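Local structure of uricase (Arthrobacter globiformis, 2YZE) at residues Gly160-Gly165 / Glu216-Ala221; Thr178-Ala183 / Leu247-His252. The protein catalyses the oxidation of uric acid by molecular oxygen to 5-hydroxyisourate, releasing hydrogen peroxide. One frame throughout, in Å; residues are numbered along the deposited sequence.

Both contacts are partly buried and both touch the same bound borate group, NOB, the contact centres about 10 Å apart. Contact 1 joins two loops, one between strands and one between helices. Its centre lies about 25 Å from the centre of the chain, against about 21 Å for the centre of contact 2, and it includes the exposed His218. Contact 2 lies where two neighbouring strands of the sheet meet. Contact 1 is held by a histidine-carboxylate bond, His218 to Glu162, and a single backbone bridge. Contact 2 has one direct backbone bond, several waters and apolar packing. The two touch where Ser161 O meets Arg180 N at 3.0 Å, probably as a hydrogen bond.

Contact 1: Gly160-Gly165 / Glu216-Ala221; sequences GSEFHG and ETHSLA. With NOB ((dihydroxyboranyloxy-hydroxy-boranyl)oxylithium), chain I.
Glu162 and His218 meet through one nearly straight bond. NE2 of His218 donates to OE2 of Glu162 at 2.5 Å, with 165° at the hydrogen. The oxygen lies in the imidazole plane. The histidine reaches the carboxylate on its anti side, and the two planes stand 72° apart. Glu162 OE1 accepts from His164 NE2 at 2.8 Å, from above the carboxylate plane. Two donors thus limit the rotation of the carboxylate and probably favour its ionised form. CG of Glu162 lies beside its backbone N (chi1 -54°), and the chain runs extended alongside Leu220. Leu220 CD2 packs against Glu162 CD at 4.1 Å.

The backbones form a single beta bridge between Ser161 and Ser219. Ser219 N donates to Gly160 O at 3.3 Å, and Glu162 N to Ser219 O at 2.7 Å. It ties the loop between strands 143-157 and 182-192 to the loop between helices 199-216 and 222-236, within the tunnelling fold of uricases. A water bonded to Ser161 OG and Ser219 OG donates to Glu162 O. Ser161 OG is also bonded to Arg180 NE, and Ser219 OG to Thr225.

Leu220 O lies in plane at the edge of the Phe163 ring and accepts from ND2 of Asn61 of the second subunit. One face of Phe163 covers the borate, with CE1 3.6 Å from NOB B1, consistent with its role in binding urate.

Contact 2: Thr178-Ala183 / Leu247-His252; sequences TDRILA and LPNKHH. With NOB ((dihydroxyboranyloxy-hydroxy-boranyl)oxylithium), chain I.
Ala183 and Lys250 bring the backbones together, their CA atoms 5.4 Å apart, where 180-183 and 248-252 run in directions 133° apart. Lys250 N donates to Ala183 O at 3.0 Å. A water accepts from Ile181 N and donates to His252 O. Another accepts from Ala183 N and lies within hydrogen-bonding distance of Asn249 OD1 and Lys250 O.

His252 CE1 lies 3.7 Å from Ala183 CB. His252 CB meets Ile181 CD1 at 3.9 Å, the two side chains crossing at a slant. The ring is fixed by ND1, which donates to Lys250 O at 2.9 Å. An alanine here has no ND1 to give Lys250 O, and is likely to leave a gap beside the Ala183 methyl. Val28 of the third subunit also packs on His252.

The contact joins strands 182-192 and 240-254, antiparallel neighbours in the sheet of the tunnelling fold, at the urate site. Arg180 CG lies between the backbone N and the carbonyl carbon (chi1 68°), and the chain extends to the borate. There NH1 of Arg180 donates to NOB OB2 at 3.3 Å, almost straight at 170°, while NH2 bonds weakly to OB3. Ser161 OG holds NE. Asn249 comes from the opposite direction, its amide nearly perpendicular to the guanidinium. Its ND2 gives a weak bond to NOB OB4 at 2.9 Å. The edge of His251, a charge-relay residue, faces the same oxygen.

Contact 1: Gly160-Gly165 / Glu216-Ala221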
# COMPACT_ATOMS: atom_id res chain seq x y z
N GLY A 160 13.69 17.89 23.34
CA GLY A 160 12.58 18.54 24.01
C GLY A 160 11.44 17.56 24.24
O GLY A 160 10.25 17.91 24.16
N SER A 161 11.81 16.32 24.51
CA SER A 161 10.86 15.26 24.78
C SER A 161 11.48 14.32 25.80
O SER A 161 12.63 13.90 25.65
CB SER A 161 10.52 14.50 23.50
OG SER A 161 9.74 13.35 23.79
N GLU A 162 10.72 14.00 26.84
CA GLU A 162 11.18 13.11 27.89
C GLU A 162 10.11 12.07 28.18
O GLU A 162 8.97 12.19 27.74
CB GLU A 162 11.42 13.90 29.18
CG GLU A 162 12.34 15.08 29.05
CD GLU A 162 12.50 15.83 30.37
OE1 GLU A 162 12.63 15.18 31.42
OE2 GLU A 162 12.50 17.08 30.34
N PHE A 163 10.51 11.04 28.92
CA PHE A 163 9.58 10.01 29.35
C PHE A 163 10.20 9.27 30.52
O PHE A 163 11.09 8.44 30.36
CB PHE A 163 9.24 9.01 28.25
CG PHE A 163 8.08 8.12 28.59
CD1 PHE A 163 6.85 8.68 28.97
CD2 PHE A 163 8.21 6.74 28.60
CE1 PHE A 163 5.77 7.86 29.34
CE2 PHE A 163 7.14 5.92 28.97
CZ PHE A 163 5.92 6.49 29.34
N HIS A 164 9.72 9.61 31.71
CA HIS A 164 10.21 9.01 32.94
C HIS A 164 9.10 9.03 33.99
O HIS A 164 8.05 9.63 33.78
CB HIS A 164 11.43 9.80 33.43
CG HIS A 164 11.23 11.29 33.44
ND1 HIS A 164 10.42 11.93 34.36
CD2 HIS A 164 11.71 12.26 32.62
CE1 HIS A 164 10.42 13.23 34.11
NE2 HIS A 164 11.19 13.45 33.06
N GLY A 165 9.34 8.35 35.10
CA GLY A 165 8.34 8.32 36.16
C GLY A 165 7.24 7.29 35.96
O GLY A 165 6.27 7.27 36.72
N GLU A 216 6.05 23.40 20.40
CA GLU A 216 6.43 24.19 21.56
C GLU A 216 6.20 23.59 22.94
O GLU A 216 6.66 24.12 23.94
CB GLU A 216 5.75 25.56 21.48
CG GLU A 216 5.89 26.18 20.10
CD GLU A 216 5.47 27.64 20.07
OE1 GLU A 216 4.48 27.99 20.74
OE2 GLU A 216 6.13 28.43 19.36
N THR A 217 5.48 22.47 23.00
CA THR A 217 5.23 21.82 24.28
C THR A 217 6.43 20.96 24.69
O THR A 217 6.83 20.07 23.94
CB THR A 217 3.99 20.89 24.21
OG1 THR A 217 2.83 21.67 23.92
CG2 THR A 217 3.80 20.15 25.53
N HIS A 218 7.03 21.25 25.84
CA HIS A 218 8.14 20.43 26.31
C HIS A 218 7.43 19.16 26.78
O HIS A 218 6.83 19.14 27.85
CB HIS A 218 8.87 21.07 27.49
CG HIS A 218 10.02 20.25 27.98
ND1 HIS A 218 11.21 20.15 27.30
CD2 HIS A 218 10.14 19.44 29.06
CE1 HIS A 218 12.01 19.32 27.93
NE2 HIS A 218 11.38 18.87 29.00
N SER A 219 7.50 18.12 25.96
CA SER A 219 6.81 16.87 26.22
C SER A 219 7.37 15.93 27.28
O SER A 219 8.54 15.54 27.22
CB SER A 219 6.64 16.10 24.91
OG SER A 219 5.87 14.94 25.11
N LEU A 220 6.52 15.56 28.23
CA LEU A 220 6.89 14.63 29.29
C LEU A 220 6.20 13.31 28.97
O LEU A 220 6.42 12.30 29.63
CB LEU A 220 6.42 15.14 30.65
CG LEU A 220 7.01 16.48 31.10
CD1 LEU A 220 6.48 16.85 32.48
CD2 LEU A 220 8.54 16.37 31.13
N ALA A 221 5.35 13.34 27.95
CA ALA A 221 4.62 12.17 27.49
C ALA A 221 3.82 12.56 26.25
O ALA A 221 3.41 13.71 26.11
CB ALA A 221 3.68 11.69 28.58
B1 NOB I . 4.55 7.28 26.03
B2 NOB I . 5.81 5.37 24.81
OB1 NOB I . 3.32 6.58 26.65
OB2 NOB I . 5.94 6.83 25.46
OB3 NOB I . 4.64 8.81 25.74
OB4 NOB I . 5.03 4.92 23.50
OB5 NOB I . 6.48 4.23 25.67
LI NOB I . 4.82 4.52 26.74
O HOH W 1 7.68 12.96 25.40
O HOH W 2 8.49 12.20 31.57

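Contact 2: Thr178-Ala183 / Leu247-His252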
# COMPACT_ATOMS: atom_id res chain seq x y z
N THR A 178 15.52 11.65 29.55
CA THR A 178 15.17 13.07 29.56
C THR A 178 15.46 13.72 28.21
O THR A 178 15.38 14.94 28.08
CB THR A 178 15.95 13.83 30.64
OG1 THR A 178 17.36 13.74 30.36
CG2 THR A 178 15.66 13.25 32.02
N ASP A 179 15.78 12.90 27.21
CA ASP A 179 16.06 13.41 25.86
C ASP A 179 15.83 12.29 24.85
O ASP A 179 16.60 11.33 24.78
CB ASP A 179 17.52 13.90 25.75
CG ASP A 179 17.76 14.77 24.51
OD1 ASP A 179 16.91 14.77 23.59
OD2 ASP A 179 18.81 15.45 24.44
N ARG A 180 14.77 12.42 24.07
CA ARG A 180 14.46 11.41 23.06
C ARG A 180 13.76 12.10 21.91
O ARG A 180 13.34 13.25 22.01
CB ARG A 180 13.53 10.34 23.64
CG ARG A 180 12.12 10.86 23.96
CD ARG A 180 11.15 9.76 24.33
NE ARG A 180 9.80 10.30 24.52
CZ ARG A 180 8.72 9.57 24.75
NH1 ARG A 180 8.80 8.24 24.83
NH2 ARG A 180 7.54 10.17 24.89
N ILE A 181 13.64 11.38 20.80
CA ILE A 181 12.94 11.91 19.64
C ILE A 181 11.46 11.59 19.84
O ILE A 181 11.10 10.54 20.38
CB ILE A 181 13.41 11.22 18.34
CG1 ILE A 181 14.74 11.82 17.88
CG2 ILE A 181 12.34 11.36 17.25
CD1 ILE A 181 15.28 11.20 16.60
N LEU A 182 10.60 12.52 19.45
CA LEU A 182 9.16 12.31 19.54
C LEU A 182 8.66 12.53 18.13
O LEU A 182 8.67 13.66 17.63
CB LEU A 182 8.51 13.32 20.50
CG LEU A 182 6.99 13.22 20.64
CD1 LEU A 182 6.60 11.89 21.25
CD2 LEU A 182 6.47 14.36 21.50
N ALA A 183 8.25 11.46 17.46
CA ALA A 183 7.75 11.55 16.09
C ALA A 183 6.38 10.91 16.01
O ALA A 183 6.13 9.87 16.63
CB ALA A 183 8.71 10.85 15.14
N LEU A 247 -2.62 9.43 17.76
CA LEU A 247 -1.20 9.68 17.51
C LEU A 247 -0.28 8.50 17.74
O LEU A 247 -0.14 8.02 18.87
CB LEU A 247 -0.73 10.85 18.38
CG LEU A 247 -1.53 12.15 18.28
CD1 LEU A 247 -0.94 13.18 19.22
CD2 LEU A 247 -1.49 12.66 16.84
N PRO A 248 0.37 8.00 16.68
CA PRO A 248 1.28 6.87 16.86
C PRO A 248 2.61 7.40 17.40
O PRO A 248 2.99 8.54 17.11
CB PRO A 248 1.43 6.32 15.44
CG PRO A 248 1.32 7.56 14.60
CD PRO A 248 0.14 8.27 15.25
N ASN A 249 3.29 6.61 18.22
CA ASN A 249 4.58 7.04 18.72
C ASN A 249 5.55 6.26 17.84
O ASN A 249 5.86 5.11 18.13
CB ASN A 249 4.77 6.66 20.19
CG ASN A 249 5.95 7.37 20.83
OD1 ASN A 249 6.75 8.01 20.14
ND2 ASN A 249 6.07 7.27 22.15
N LYS A 250 5.97 6.89 16.75
CA LYS A 250 6.87 6.28 15.79
C LYS A 250 8.28 6.28 16.35
O LYS A 250 8.99 7.28 16.31
CB LYS A 250 6.80 7.04 14.47
CG LYS A 250 5.36 7.45 14.14
CD LYS A 250 5.05 7.35 12.67
CE LYS A 250 5.91 8.26 11.84
NZ LYS A 250 5.60 8.04 10.41
N HIS A 251 8.65 5.13 16.90
CA HIS A 251 9.93 4.96 17.55
C HIS A 251 11.18 5.13 16.70
O HIS A 251 11.35 4.50 15.66
CB HIS A 251 9.97 3.60 18.25
CG HIS A 251 8.82 3.39 19.19
ND1 HIS A 251 8.01 2.27 19.13
CD2 HIS A 251 8.35 4.14 20.21
CE1 HIS A 251 7.08 2.36 20.07
NE2 HIS A 251 7.27 3.48 20.74
N HIS A 252 12.04 6.03 17.17
CA HIS A 252 13.33 6.30 16.57
C HIS A 252 14.29 5.88 17.67
O HIS A 252 14.55 6.64 18.61
CB HIS A 252 13.46 7.79 16.23
CG HIS A 252 12.75 8.19 14.98
ND1 HIS A 252 11.40 7.98 14.80
CD2 HIS A 252 13.20 8.74 13.83
CE1 HIS A 252 11.05 8.38 13.59
NE2 HIS A 252 12.12 8.85 12.98
B1 NOB I . 4.55 7.28 26.03
B2 NOB I . 5.81 5.37 24.81
OB1 NOB I . 3.32 6.58 26.65
OB2 NOB I . 5.94 6.83 25.46
OB3 NOB I . 4.64 8.81 25.74
OB4 NOB I . 5.03 4.92 23.50
OB5 NOB I . 6.48 4.23 25.67
LI NOB I . 4.82 4.52 26.74
O HOH W 3 8.91 9.15 21.74
O HOH W 4 14.17 8.44 20.56
O HOH W 5 11.34 7.77 19.28
O HOH W 6 8.67 8.91 18.44